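Local coordinates for putative immunoglobulin-blocking virulence protein (PDB 7ADK), which probably acts as a mycoplasma virulence factor that binds host immunoglobulin and blocks its function, at residues I160-K165 / N581-F586; K165-H170 / L344-S349; S349-F354 / T525-T530. All coordinates share one frame; numbering follows the deposited sequence.

Interaction 1: I160-K165 / N581-F586; sequences ISNPTK and NNEPFF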
loop_
_atom_site.group_PDB
_atom_site.type_symbol
_atom_site.label_atom_id
_atom_site.label_comp_id
_atom_site.label_asym_id
_atom_site.label_seq_id
_atom_site.Cartn_x
_atom_site.Cartn_y
_atom_site.Cartn_z
ATOM N N ILE A 160 14.166 19.143 -33.237
ATOM C CA ILE A 160 13.744 17.834 -32.723
ATOM C C ILE A 160 14.932 16.851 -32.655
ATOM O O ILE A 160 14.907 15.906 -31.877
ATOM C CB ILE A 160 12.542 17.355 -33.573
ATOM C CG1 ILE A 160 11.816 16.155 -32.966
ATOM C CG2 ILE A 160 12.974 17.074 -35.018
ATOM C CD1 ILE A 160 10.783 15.539 -33.913
ATOM N N SER A 161 16.007 17.090 -33.409
ATOM C CA SER A 161 17.327 16.461 -33.245
ATOM C C SER A 161 18.020 16.917 -31.956
ATOM O O SER A 161 17.525 17.786 -31.240
ATOM C CB SER A 161 18.217 16.767 -34.461
ATOM O OG SER A 161 18.377 18.157 -34.660
ATOM N N ASN A 162 19.177 16.330 -31.630
ATOM C CA ASN A 162 19.944 16.743 -30.452
ATOM C C ASN A 162 20.503 18.173 -30.648
ATOM O O ASN A 162 21.069 18.464 -31.701
ATOM C CB ASN A 162 21.036 15.699 -30.150
ATOM C CG ASN A 162 21.441 15.700 -28.682
ATOM O OD1 ASN A 162 20.622 15.575 -27.794
ATOM N ND2 ASN A 162 22.686 15.887 -28.349
ATOM N N PRO A 163 20.375 19.070 -29.656
ATOM C CA PRO A 163 20.488 20.518 -29.853
ATOM C C PRO A 163 21.888 21.068 -30.145
ATOM O O PRO A 163 22.015 22.212 -30.570
ATOM C CB PRO A 163 19.941 21.130 -28.554
ATOM C CG PRO A 163 20.189 20.045 -27.514
ATOM C CD PRO A 163 19.891 18.795 -28.314
ATOM N N THR A 164 22.943 20.298 -29.894
ATOM C CA THR A 164 24.334 20.799 -29.860
ATOM C C THR A 164 25.355 19.897 -30.561
ATOM O O THR A 164 26.382 20.382 -31.027
ATOM C CB THR A 164 24.776 20.971 -28.406
ATOM O OG1 THR A 164 24.621 19.744 -27.755
ATOM C CG2 THR A 164 23.974 22.020 -27.651
ATOM N N LYS A 165 25.088 18.590 -30.639
ATOM C CA LYS A 165 26.007 17.538 -31.103
ATOM C C LYS A 165 25.213 16.251 -31.363
ATOM O O LYS A 165 24.463 15.849 -30.479
ATOM C CB LYS A 165 27.056 17.344 -29.990
ATOM C CG LYS A 165 27.974 16.127 -30.133
ATOM C CD LYS A 165 29.046 16.183 -29.035
ATOM C CE LYS A 165 29.882 14.901 -28.988
ATOM N NZ LYS A 165 30.983 15.011 -28.007
ATOM N N ASN A 581 16.220 8.877 -30.899
ATOM C CA ASN A 581 16.040 7.506 -30.434
ATOM C C ASN A 581 17.360 6.755 -30.198
ATOM O O ASN A 581 17.395 5.838 -29.388
ATOM C CB ASN A 581 15.152 6.770 -31.440
ATOM C CG ASN A 581 14.928 5.307 -31.115
ATOM O OD1 ASN A 581 14.059 4.929 -30.357
ATOM N ND2 ASN A 581 15.681 4.424 -31.710
ATOM N N ASN A 582 18.450 7.065 -30.893
ATOM C CA ASN A 582 19.697 6.331 -30.682
ATOM C C ASN A 582 20.354 6.619 -29.315
ATOM O O ASN A 582 21.249 5.889 -28.909
ATOM C CB ASN A 582 20.623 6.538 -31.886
ATOM C CG ASN A 582 21.273 7.892 -31.935
ATOM O OD1 ASN A 582 20.645 8.919 -31.737
ATOM N ND2 ASN A 582 22.547 7.922 -32.187
ATOM N N GLU A 583 19.905 7.635 -28.582
ATOM C CA GLU A 583 20.347 7.949 -27.222
ATOM C C GLU A 583 19.672 7.054 -26.168
ATOM O O GLU A 583 18.475 6.803 -26.277
ATOM C CB GLU A 583 20.006 9.395 -26.846
ATOM C CG GLU A 583 20.485 10.476 -27.818
ATOM C CD GLU A 583 20.019 11.881 -27.405
ATOM O OE1 GLU A 583 19.899 12.144 -26.187
ATOM O OE2 GLU A 583 19.805 12.741 -28.280
ATOM N N PRO A 584 20.357 6.644 -25.084
ATOM C CA PRO A 584 19.796 5.718 -24.099
ATOM C C PRO A 584 18.545 6.185 -23.344
ATOM O O PRO A 584 17.702 5.372 -22.993
ATOM C CB PRO A 584 20.917 5.471 -23.103
ATOM C CG PRO A 584 22.193 5.786 -23.860
ATOM C CD PRO A 584 21.768 6.880 -24.822
ATOM N N PHE A 585 18.394 7.480 -23.062
ATOM C CA PHE A 585 17.247 7.986 -22.288
ATOM C C PHE A 585 15.930 7.845 -23.052
ATOM O O PHE A 585 14.892 7.501 -22.491
ATOM C CB PHE A 585 17.468 9.449 -21.879
ATOM C CG PHE A 585 16.372 10.001 -20.986
ATOM C CD1 PHE A 585 15.272 10.682 -21.536
ATOM C CD2 PHE A 585 16.420 9.780 -19.600
ATOM C CE1 PHE A 585 14.242 11.139 -20.709
ATOM C CE2 PHE A 585 15.388 10.240 -18.777
ATOM C CZ PHE A 585 14.299 10.922 -19.329
ATOM N N PHE A 586 15.951 8.083 -24.361
ATOM C CA PHE A 586 14.768 7.995 -25.222
ATOM C C PHE A 586 14.367 6.560 -25.586
ATOM O O PHE A 586 13.378 6.355 -26.283
ATOM C CB PHE A 586 14.954 8.905 -26.440
ATOM C CG PHE A 586 15.081 10.354 -26.041
ATOM C CD1 PHE A 586 14.021 11.007 -25.401
ATOM C CD2 PHE A 586 16.297 11.022 -26.192
ATOM C CE1 PHE A 586 14.164 12.327 -24.950
ATOM C CE2 PHE A 586 16.453 12.328 -25.720
ATOM C CZ PHE A 586 15.387 12.990 -25.105
#

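Interaction 2: K165-H170 / L344-S349; sequences KPYQNH and LRRDNS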
loop_
_atom_site.group_PDB
_atom_site.type_symbol
_atom_site.label_atom_id
_atom_site.label_comp_id
_atom_site.label_asym_id
_atom_site.label_seq_id
_atom_site.Cartn_x
_atom_site.Cartn_y
_atom_site.Cartn_z
ATOM N N LYS A 165 25.088 18.590 -30.639
ATOM C CA LYS A 165 26.007 17.538 -31.103
ATOM C C LYS A 165 25.213 16.251 -31.363
ATOM O O LYS A 165 24.463 15.849 -30.479
ATOM C CB LYS A 165 27.056 17.344 -29.990
ATOM C CG LYS A 165 27.974 16.127 -30.133
ATOM C CD LYS A 165 29.046 16.183 -29.035
ATOM C CE LYS A 165 29.882 14.901 -28.988
ATOM N NZ LYS A 165 30.983 15.011 -28.007
ATOM N N PRO A 166 25.334 15.578 -32.513
ATOM C CA PRO A 166 24.655 14.313 -32.756
ATOM C C PRO A 166 25.275 13.187 -31.922
ATOM O O PRO A 166 26.450 12.849 -32.065
ATOM C CB PRO A 166 24.776 14.072 -34.263
ATOM C CG PRO A 166 26.055 14.811 -34.638
ATOM C CD PRO A 166 26.087 15.996 -33.677
ATOM N N TYR A 167 24.475 12.566 -31.063
ATOM C CA TYR A 167 24.903 11.410 -30.271
ATOM C C TYR A 167 25.151 10.173 -31.160
ATOM O O TYR A 167 24.467 9.999 -32.166
ATOM C CB TYR A 167 23.835 11.146 -29.210
ATOM C CG TYR A 167 24.197 10.118 -28.155
ATOM C CD1 TYR A 167 23.954 8.747 -28.365
ATOM C CD2 TYR A 167 24.743 10.548 -26.937
ATOM C CE1 TYR A 167 24.288 7.811 -27.370
ATOM C CE2 TYR A 167 25.075 9.616 -25.939
ATOM C CZ TYR A 167 24.843 8.245 -26.151
ATOM O OH TYR A 167 25.154 7.345 -25.185
ATOM N N GLN A 168 26.085 9.286 -30.793
ATOM C CA GLN A 168 26.187 7.949 -31.385
ATOM C C GLN A 168 26.453 6.850 -30.350
ATOM O O GLN A 168 27.279 6.999 -29.451
ATOM C CB GLN A 168 27.152 7.959 -32.573
ATOM C CG GLN A 168 27.442 6.548 -33.088
ATOM C CD GLN A 168 27.910 6.472 -34.523
ATOM O OE1 GLN A 168 27.647 7.313 -35.352
ATOM N NE2 GLN A 168 28.547 5.404 -34.888
ATOM N N ASN A 169 25.717 5.746 -30.482
ATOM C CA ASN A 169 25.683 4.628 -29.555
ATOM C C ASN A 169 26.801 3.602 -29.835
ATOM O O ASN A 169 27.602 3.329 -28.946
ATOM C CB ASN A 169 24.270 4.022 -29.602
ATOM C CG ASN A 169 23.874 3.405 -28.276
ATOM O OD1 ASN A 169 24.575 2.593 -27.708
ATOM N ND2 ASN A 169 22.770 3.802 -27.700
ATOM N N HIS A 170 26.919 3.065 -31.056
ATOM C CA HIS A 170 28.040 2.187 -31.416
ATOM C C HIS A 170 29.284 3.004 -31.764
ATOM O O HIS A 170 29.517 3.414 -32.897
ATOM C CB HIS A 170 27.674 1.168 -32.499
ATOM C CG HIS A 170 26.839 0.007 -32.012
ATOM N ND1 HIS A 170 26.541 -0.310 -30.682
ATOM C CD2 HIS A 170 26.337 -0.973 -32.811
ATOM C CE1 HIS A 170 25.834 -1.449 -30.721
ATOM N NE2 HIS A 170 25.695 -1.864 -31.988
ATOM N N LEU A 344 29.620 3.759 -22.193
ATOM C CA LEU A 344 29.654 4.349 -20.850
ATOM C C LEU A 344 30.966 5.095 -20.542
ATOM O O LEU A 344 30.933 6.134 -19.893
ATOM C CB LEU A 344 29.380 3.280 -19.781
ATOM C CG LEU A 344 27.898 3.051 -19.460
ATOM C CD1 LEU A 344 27.212 2.129 -20.447
ATOM C CD2 LEU A 344 27.737 2.471 -18.066
ATOM N N ARG A 345 32.114 4.625 -21.040
ATOM C CA ARG A 345 33.399 5.333 -20.927
ATOM C C ARG A 345 33.358 6.660 -21.665
ATOM O O ARG A 345 33.699 7.689 -21.095
ATOM C CB ARG A 345 34.546 4.454 -21.442
ATOM C CG ARG A 345 35.901 4.948 -20.912
ATOM C CD ARG A 345 37.096 4.191 -21.501
ATOM N NE ARG A 345 36.953 2.731 -21.357
ATOM C CZ ARG A 345 36.673 1.863 -22.310
ATOM N NH1 ARG A 345 36.650 2.167 -23.567
ATOM N NH2 ARG A 345 36.421 0.628 -22.026
ATOM N N ARG A 346 32.928 6.653 -22.928
ATOM C CA ARG A 346 32.779 7.861 -23.738
ATOM C C ARG A 346 31.827 8.845 -23.076
ATOM O O ARG A 346 32.185 10.005 -22.942
ATOM C CB ARG A 346 32.373 7.440 -25.155
ATOM C CG ARG A 346 32.417 8.557 -26.212
ATOM C CD ARG A 346 31.275 9.574 -26.155
ATOM N NE ARG A 346 29.965 8.914 -26.093
ATOM C CZ ARG A 346 29.330 8.316 -27.063
ATOM N NH1 ARG A 346 29.699 8.341 -28.302
ATOM N NH2 ARG A 346 28.262 7.662 -26.777
ATOM N N ASP A 347 30.689 8.392 -22.560
ATOM C CA ASP A 347 29.738 9.277 -21.881
ATOM C C ASP A 347 30.257 9.864 -20.551
ATOM O O ASP A 347 30.182 11.075 -20.345
ATOM C CB ASP A 347 28.357 8.603 -21.714
ATOM C CG ASP A 347 27.531 8.387 -22.998
ATOM O OD1 ASP A 347 28.096 8.339 -24.106
ATOM O OD2 ASP A 347 26.284 8.300 -22.920
ATOM N N ASN A 348 30.842 9.067 -19.655
ATOM C CA ASN A 348 31.403 9.565 -18.393
ATOM C C ASN A 348 32.610 10.498 -18.575
ATOM O O ASN A 348 32.843 11.374 -17.744
ATOM C CB ASN A 348 31.762 8.384 -17.486
ATOM C CG ASN A 348 30.569 7.665 -16.895
ATOM O OD1 ASN A 348 29.631 8.243 -16.381
ATOM N ND2 ASN A 348 30.563 6.370 -16.929
ATOM N N SER A 349 33.373 10.329 -19.650
ATOM C CA SER A 349 34.601 11.089 -19.911
ATOM C C SER A 349 34.405 12.374 -20.713
ATOM O O SER A 349 35.301 13.218 -20.696
ATOM C CB SER A 349 35.649 10.200 -20.565
ATOM O OG SER A 349 35.218 9.749 -21.823
#

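Interaction 3: S349-F354 / T525-T530; sequences SEYRVF and TTWINT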
loop_
_atom_site.group_PDB
_atom_site.type_symbol
_atom_site.label_atom_id
_atom_site.label_comp_id
_atom_site.label_asym_id
_atom_site.label_seq_id
_atom_site.Cartn_x
_atom_site.Cartn_y
_atom_site.Cartn_z
ATOM N N SER A 349 33.373 10.329 -19.650
ATOM C CA SER A 349 34.601 11.089 -19.911
ATOM C C SER A 349 34.405 12.374 -20.713
ATOM O O SER A 349 35.301 13.218 -20.696
ATOM C CB SER A 349 35.649 10.200 -20.565
ATOM O OG SER A 349 35.218 9.749 -21.823
ATOM N N GLU A 350 33.275 12.552 -21.406
ATOM C CA GLU A 350 33.039 13.741 -22.238
ATOM C C GLU A 350 31.619 14.324 -22.232
ATOM O O GLU A 350 31.492 15.510 -22.534
ATOM C CB GLU A 350 33.531 13.479 -23.673
ATOM C CG GLU A 350 32.447 12.979 -24.636
ATOM C CD GLU A 350 32.996 12.533 -25.997
ATOM O OE1 GLU A 350 34.134 12.021 -26.083
ATOM O OE2 GLU A 350 32.269 12.706 -27.003
ATOM N N TYR A 351 30.559 13.575 -21.908
ATOM C CA TYR A 351 29.222 14.177 -21.779
ATOM C C TYR A 351 29.001 14.764 -20.396
ATOM O O TYR A 351 28.452 15.855 -20.283
ATOM C CB TYR A 351 28.082 13.221 -22.141
ATOM C CG TYR A 351 27.854 13.074 -23.629
ATOM C CD1 TYR A 351 27.488 14.187 -24.404
ATOM C CD2 TYR A 351 27.966 11.822 -24.240
ATOM C CE1 TYR A 351 27.291 14.061 -25.786
ATOM C CE2 TYR A 351 27.790 11.687 -25.622
ATOM C CZ TYR A 351 27.471 12.811 -26.396
ATOM O OH TYR A 351 27.346 12.678 -27.734
ATOM N N ARG A 352 29.458 14.101 -19.338
ATOM C CA ARG A 352 29.304 14.607 -17.969
ATOM C C ARG A 352 30.098 15.892 -17.748
ATOM O O ARG A 352 31.263 15.979 -18.119
ATOM C CB ARG A 352 29.693 13.536 -16.950
ATOM C CG ARG A 352 28.803 12.318 -17.123
ATOM C CD ARG A 352 29.034 11.259 -16.060
ATOM N NE ARG A 352 28.354 11.581 -14.808
ATOM C CZ ARG A 352 27.722 10.724 -14.036
ATOM N NH1 ARG A 352 27.844 9.436 -14.148
ATOM N NH2 ARG A 352 26.915 11.170 -13.139
ATOM N N VAL A 353 29.501 16.872 -17.080
ATOM C CA VAL A 353 30.264 17.867 -16.322
ATOM C C VAL A 353 30.649 17.225 -14.988
ATOM O O VAL A 353 29.922 16.364 -14.495
ATOM C CB VAL A 353 29.497 19.194 -16.211
ATOM C CG1 VAL A 353 28.307 19.152 -15.281
ATOM C CG2 VAL A 353 30.412 20.318 -15.754
ATOM N N PHE A 354 31.822 17.549 -14.446
ATOM C CA PHE A 354 32.487 16.711 -13.439
ATOM C C PHE A 354 32.794 15.296 -13.975
ATOM O O PHE A 354 32.454 14.275 -13.390
ATOM C CB PHE A 354 31.773 16.750 -12.081
ATOM C CG PHE A 354 31.392 18.134 -11.608
ATOM C CD1 PHE A 354 32.365 19.145 -11.514
ATOM C CD2 PHE A 354 30.065 18.416 -11.245
ATOM C CE1 PHE A 354 32.027 20.419 -11.039
ATOM C CE2 PHE A 354 29.722 19.691 -10.767
ATOM C CZ PHE A 354 30.706 20.688 -10.653
ATOM N N THR A 525 18.179 20.321 -23.887
ATOM C CA THR A 525 19.078 19.551 -23.018
ATOM C C THR A 525 19.940 18.637 -23.873
ATOM O O THR A 525 19.401 17.840 -24.629
ATOM C CB THR A 525 18.281 18.719 -22.010
ATOM O OG1 THR A 525 17.630 19.579 -21.114
ATOM C CG2 THR A 525 19.142 17.785 -21.173
ATOM N N THR A 526 21.266 18.735 -23.756
ATOM C CA THR A 526 22.203 17.989 -24.615
ATOM C C THR A 526 22.332 16.506 -24.244
ATOM O O THR A 526 22.515 15.684 -25.135
ATOM C CB THR A 526 23.576 18.667 -24.570
ATOM O OG1 THR A 526 23.524 19.915 -25.199
ATOM C CG2 THR A 526 24.720 17.900 -25.221
ATOM N N TRP A 527 22.251 16.157 -22.950
ATOM C CA TRP A 527 22.383 14.779 -22.452
ATOM C C TRP A 527 21.659 14.605 -21.113
ATOM O O TRP A 527 21.944 15.319 -20.155
ATOM C CB TRP A 527 23.880 14.404 -22.356
ATOM C CG TRP A 527 24.227 12.986 -22.003
ATOM C CD1 TRP A 527 24.272 11.952 -22.873
ATOM C CD2 TRP A 527 24.645 12.431 -20.719
ATOM N NE1 TRP A 527 24.686 10.805 -22.222
ATOM C CE2 TRP A 527 24.937 11.049 -20.896
ATOM C CE3 TRP A 527 24.838 12.955 -19.424
ATOM C CZ2 TRP A 527 25.392 10.234 -19.856
ATOM C CZ3 TRP A 527 25.306 12.147 -18.378
ATOM C CH2 TRP A 527 25.591 10.792 -18.587
ATOM N N ILE A 528 20.701 13.681 -21.040
ATOM C CA ILE A 528 19.996 13.337 -19.800
ATOM C C ILE A 528 20.703 12.119 -19.206
ATOM O O ILE A 528 20.960 11.145 -19.913
ATOM C CB ILE A 528 18.484 13.057 -20.008
ATOM C CG1 ILE A 528 17.747 14.119 -20.842
ATOM C CG2 ILE A 528 17.777 12.956 -18.646
ATOM C CD1 ILE A 528 17.754 13.873 -22.338
ATOM N N ASN A 529 21.050 12.167 -17.926
ATOM C CA ASN A 529 21.839 11.138 -17.271
ATOM C C ASN A 529 21.061 9.824 -17.158
ATOM O O ASN A 529 19.997 9.743 -16.539
ATOM C CB ASN A 529 22.330 11.628 -15.909
ATOM C CG ASN A 529 23.323 10.693 -15.261
ATOM O OD1 ASN A 529 23.931 9.849 -15.896
ATOM N ND2 ASN A 529 23.506 10.816 -13.978
ATOM N N THR A 530 21.644 8.807 -17.779
ATOM C CA THR A 530 21.111 7.456 -18.003
ATOM C C THR A 530 22.012 6.365 -17.414
ATOM O O THR A 530 21.612 5.213 -17.246
ATOM C CB THR A 530 20.958 7.297 -19.518
ATOM O OG1 THR A 530 20.243 6.124 -19.827
ATOM C CG2 THR A 530 22.307 7.279 -20.250
#

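Interaction 1: I160-K165 / N581-F586
The amide nitrogen ND2 of N162, the residue that meets E583 across this contact, is gripped by two backbone carbonyls. One is K165 O of its own loop, with ND2 to O at 2.8 Å. That bond is nearly straight, with an N-H...O angle of 167°, and the acceptor lies close to the plane of the amide. The other is the carbonyl of T526. Because both bonds run through ND2, they fix the rotation of the amide, and OD1 is the end left facing the 581-586 loop.

There it meets the carboxylate of E583, with N162 OD1 3.0 Å from E583 OE2. Two acceptors make this a plain approach and no bond, and at 2.8 Å resolution its exact length carries little weight. The contact is small, burying 64 Å² in all, and both residues are buried. The flat ends are turned almost perpendicular, with amide and carboxylate planes 81° apart, and OE2 also lies 3.4 Å from N162 CG. E583 reaches across on an extended chain: CG stands opposite its own carbonyl carbon (chi1 -53°), and CD continues the line. Near its far end, the F586 ring presents an edge to E583 CD.

R580, just before the 581-586 loop, supplies the main polar partner of the carboxylate through a salt bridge from NE to OE2. I160 and F586 both touch M575 of helix 567-579, so the two loops share an apolar support. The positive charge of R580 would be expected to offset the approach of OD1 to OE2, so N162 and E583 are probably held near each other by K165, T526 and R580, and not by a mutual attraction.

Interaction 2: K165-H170 / L344-S349
Y167 and R346 meet obliquely, with the guanidinium above the phenol ring and the two planes 59° apart. R346 CZ lies 4.9 Å from the centroid of the Y167 ring and 24° off its normal, which makes a cation-pi contact over the face. The arginine chain folds over at chi2 and chi3 to get there.

Its flat end is then held in plane from two directions. End-on, NH1 and NH2 both donate to the backbone carbonyl of Q168, the NH2 to O distance being 2.9 Å. Side-on, NE and NH2 converge on OD1 of the adjoining D347, NH2 to OD1 measuring 2.8 Å in a salt bridge.

D347 turns its other oxygen to the tyrosine: Y167 OH donates to the syn lone pair of D347 OD2 at 2.7 Å, with the carboxylate 82° from the ring plane and OD2 at the ring's edge. Y167, R346 and D347 are thus each linked to the other two, by a cation-pi contact, a salt bridge and a hydrogen bond, which should limit rotation of all three groups.

The 165-170 loop, between helix 153-157 and strand 174-178, is thereby fastened along helix 339-351, where the Y167 side chain also touches R343 and its ring meets that of Y351.

Interaction 3: S349-F354 / T525-T530
Y351 lays its ring over the five-membered ring of W527 in an offset stack, the centroids 4.6 Å apart and the planes only 4° from parallel. The displacement brings the tyrosine's own CB over the indole as well: Y351 CB sits 3.8 Å from the centroid of the five-membered ring and 10° off its normal, a CH-pi contact. W527 CD1 in turn lies over one face of the phenol ring, toward its rim. With CG turned away from the backbone N (chi1 -174°), the indole of W527 projects from its loop toward Y351.

R352 adds a contact at the six-membered ring, its CG 3.7 Å from W527 CZ3. Farther along, its chain bends at chi3 and brings one face of the guanidinium, near its rim, over to the N529 amide. R352 NH2 and N529 ND2 are 3.5 Å apart; both are donors and do not bond to each other, but both reach D532 OD2, the arginine by a salt bridge and the asparagine by a hydrogen bond. N529 CA lies against the indole face opposite Y351, so the ring is held between the two segments.

The indole's polar edge is satisfied too, NE1 donating to D347 one turn back on the helix. W527 and N529 make backbone hydrogen bonds with L502, the first residue of strand 502-506. The contact is thus a buried offset tyrosine-tryptophan stack with an added CH-pi contact, packing helix 339-351 against a loop bonded to strand 502-506 of the mixed sheet.

Overall arrangement
From the N terminus, the loop after helix 153-157 supplies the first segments of interactions 1 and 2, which share K165. Interaction 2 closes first, on helix 339-351. Interaction 3 starts at S349 on the same helix and closes at 525-530, so these two follow in series. Interaction 1 encloses both, returning the chain at 581-586 after helix 567-579. Links between them make one cluster, with centres 9 to 12 Å apart: T164 bonds T526, K165 pairs with E350, and N582 holds Y167 and N169. Together they tie the early loop to helix 339-351, to the loop beside strand 502-506 and to the end of helix 567-579.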